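Local coordinates for protein AvrRxo1-ORF1 (Xanthomonas oryzae pv. oryzicola, PDB 4Z8T) that is a type III effector with a polynucleotide kinase domain related to zeta toxins, and binds its interactor and probable chaperone AvrRxo1-ORF2, at the interface of chains A and B. Residues are numbered along the deposited sequence; one frame, centred on the assembly and turned at random. Chains: chain A, AvrRxo1-ORF1; chain B, AvrRxo1-ORF2.

The interface of chains A and B. Residues chain A 162, 214-215, 218, 278; chain B 73, 76-77.
B:Glu77 reaches out from the AvrRxo1-ORF2 surface and sets its carboxylate against the flank of an AvrRxo1-ORF1 helix, between A:Ser215 and A:Val218. The hydroxyl OG of A:Ser215 donates a hydrogen bond of 2.8 Å to OE2 of B:Glu77, meeting the oxygen on its syn side from 28° out of the carboxylate plane. With CG anti to the carbonyl carbon (chi1 -68°) and the chain extended beyond it, B:Glu77 comes from the direction opposite to A:Val218. The valine's isopropyl group lies flat over one face of the carboxylate, CG1 3.8 Å from CD of B:Glu77 and on the OE1 side, CG2 on the OE2 side. B:Glu77 buries more surface here than the other residues of the contact. Beside it, a second, apolar packed contact brings CD1 of A:Leu278 to 3.7 Å from CG1 of B:Val76, the side chains crossing nearly at right angles.

The looser side is bridged by water. Water 1 lies 2.6 Å from OE1 of B:Glu77 and joins it to the backbone O of A:Ser215 and to the guanidinium NH1 of A:Arg162. That NH1 stays 5.2 Å from OE1 of B:Glu77, not in direct contact, though its charge may still steady the carboxylate. A:Arg162 hides little surface (15 Å²), and its NH1 also meets the methyl CE of the selenomethionine B:Met73 at 3.5 Å. Water 2 links OE2 of B:Glu77 to OG of A:Ser214.

The patch joins the C-terminal end of helix 63-77 of AvrRxo1-ORF2 to helix 210-222 of AvrRxo1-ORF1, flanked by the loops bearing A:Arg162 and A:Leu278.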
ATOM      1  N   ARG A 162      17.357  -1.315  14.935  1.00 22.90           N
ATOM      2  CA  ARG A 162      16.815  -2.419  15.729  1.00 26.32           C
ATOM      3  C   ARG A 162      16.759  -2.216  17.235  1.00 25.20           C
ATOM      4  O   ARG A 162      17.474  -1.381  17.794  1.00 23.17           O
ATOM      5  CB  ARG A 162      17.550  -3.710  15.388  1.00 30.97           C
ATOM      6  CG  ARG A 162      17.535  -3.979  13.901  1.00 33.10           C
ATOM      7  CD  ARG A 162      17.865  -5.409  13.572  1.00 30.57           C
ATOM      8  NE  ARG A 162      18.101  -5.540  12.142  1.00 32.64           N
ATOM      9  CZ  ARG A 162      17.160  -5.832  11.254  1.00 29.76           C
ATOM     10  NH1 ARG A 162      17.477  -5.918   9.969  1.00 29.50           N
ATOM     11  NH2 ARG A 162      15.912  -6.040  11.648  1.00 31.18           N
ATOM     12  N   SER A 214      17.249  -1.473   1.255  1.00 15.65           N
ATOM     13  CA  SER A 214      15.924  -2.068   1.453  1.00 15.03           C
ATOM     14  C   SER A 214      15.770  -2.710   2.824  1.00 14.83           C
ATOM     15  O   SER A 214      14.783  -2.470   3.523  1.00 15.01           O
ATOM     16  CB  SER A 214      15.614  -3.073   0.341  1.00 18.52           C
ATOM     17  OG  SER A 214      14.273  -3.531   0.456  1.00 20.89           O
ATOM     18  N   SER A 215      16.750  -3.505   3.232  1.00 15.68           N
ATOM     19  CA  SER A 215      16.651  -4.123   4.542  1.00 16.24           C
ATOM     20  C   SER A 215      16.724  -3.072   5.640  1.00 16.68           C
ATOM     21  O   SER A 215      16.066  -3.194   6.679  1.00 16.30           O
ATOM     22  CB  SER A 215      17.722  -5.199   4.726  1.00 19.23           C
ATOM     23  OG  SER A 215      17.323  -6.368   4.024  1.00 22.43           O
ATOM     24  N   VAL A 218      13.164  -1.573   5.834  1.00 16.64           N
ATOM     25  CA  VAL A 218      12.268  -2.466   6.542  1.00 15.90           C
ATOM     26  C   VAL A 218      12.514  -2.419   8.051  1.00 16.46           C
ATOM     27  O   VAL A 218      11.574  -2.270   8.841  1.00 17.31           O
ATOM     28  CB  VAL A 218      12.400  -3.907   6.027  1.00 16.95           C
ATOM     29  CG1 VAL A 218      11.642  -4.858   6.943  1.00 19.51           C
ATOM     30  CG2 VAL A 218      11.879  -3.993   4.597  1.00 16.94           C
ATOM     31  N   LEU A 278       5.417  -4.227   2.766  1.00 40.29           N
ATOM     32  CA  LEU A 278       5.742  -5.531   2.163  1.00 40.48           C
ATOM     33  C   LEU A 278       4.548  -6.298   1.560  1.00 42.20           C
ATOM     34  O   LEU A 278       3.430  -6.135   1.994  1.00 40.61           O
ATOM     35  CB  LEU A 278       6.455  -6.458   3.182  1.00 38.33           C
ATOM     36  CG  LEU A 278       7.523  -5.642   3.871  1.00 40.13           C
ATOM     37  CD1 LEU A 278       8.281  -6.343   4.999  1.00 34.82           C
ATOM     38  CD2 LEU A 278       8.444  -5.122   2.781  1.00 40.61           C
TER
HETATM   39  N   MSE B  73      13.618 -11.996   8.053  1.00 23.63           N
HETATM   40  CA  MSE B  73      14.251 -11.452   6.854  1.00 20.56           C
HETATM   41  C   MSE B  73      14.273 -12.483   5.727  1.00 22.98           C
HETATM   42  O   MSE B  73      13.927 -12.194   4.588  1.00 19.55           O
HETATM   43  CB  MSE B  73      15.671 -10.960   7.161  1.00 21.62           C
HETATM   44  CG  MSE B  73      16.377 -10.405   5.956  1.00 21.67           C
HETATM   45 SE   MSE B  73      18.206  -9.917   6.430  1.00 30.62          SE
HETATM   46  CE  MSE B  73      17.776  -8.659   7.812  1.00 25.15           C
ATOM     47  N   VAL B  76      10.335 -13.129   4.690  1.00 19.98           N
ATOM     48  CA  VAL B  76       9.503 -11.989   4.300  1.00 20.71           C
ATOM     49  C   VAL B  76      10.196 -11.077   3.302  1.00 22.93           C
ATOM     50  O   VAL B  76       9.590 -10.643   2.321  1.00 21.91           O
ATOM     51  CB  VAL B  76       9.059 -11.181   5.519  1.00 21.08           C
ATOM     52  CG1 VAL B  76       8.210  -9.996   5.096  1.00 21.76           C
ATOM     53  CG2 VAL B  76       8.270 -12.061   6.458  1.00 23.66           C
ATOM     54  N   GLU B  77      11.473 -10.794   3.532  1.00 18.97           N
ATOM     55  CA  GLU B  77      12.174  -9.843   2.672  1.00 20.43           C
ATOM     56  C   GLU B  77      12.803 -10.457   1.436  1.00 24.22           C
ATOM     57  O   GLU B  77      13.009  -9.768   0.442  1.00 23.03           O
ATOM     58  CB  GLU B  77      13.247  -9.109   3.462  1.00 20.37           C
ATOM     59  CG  GLU B  77      12.727  -8.175   4.509  1.00 20.81           C
ATOM     60  CD  GLU B  77      13.863  -7.420   5.162  1.00 22.63           C
ATOM     61  OE1 GLU B  77      14.005  -7.502   6.402  1.00 23.27           O
ATOM     62  OE2 GLU B  77      14.628  -6.755   4.422  1.00 22.70           O
TER
HETATM   63  O   HOH W   1      15.454  -5.817   7.704  1.00 21.41           O
HETATM   64  O   HOH W   2      14.222  -5.859   1.846  1.00 23.17           O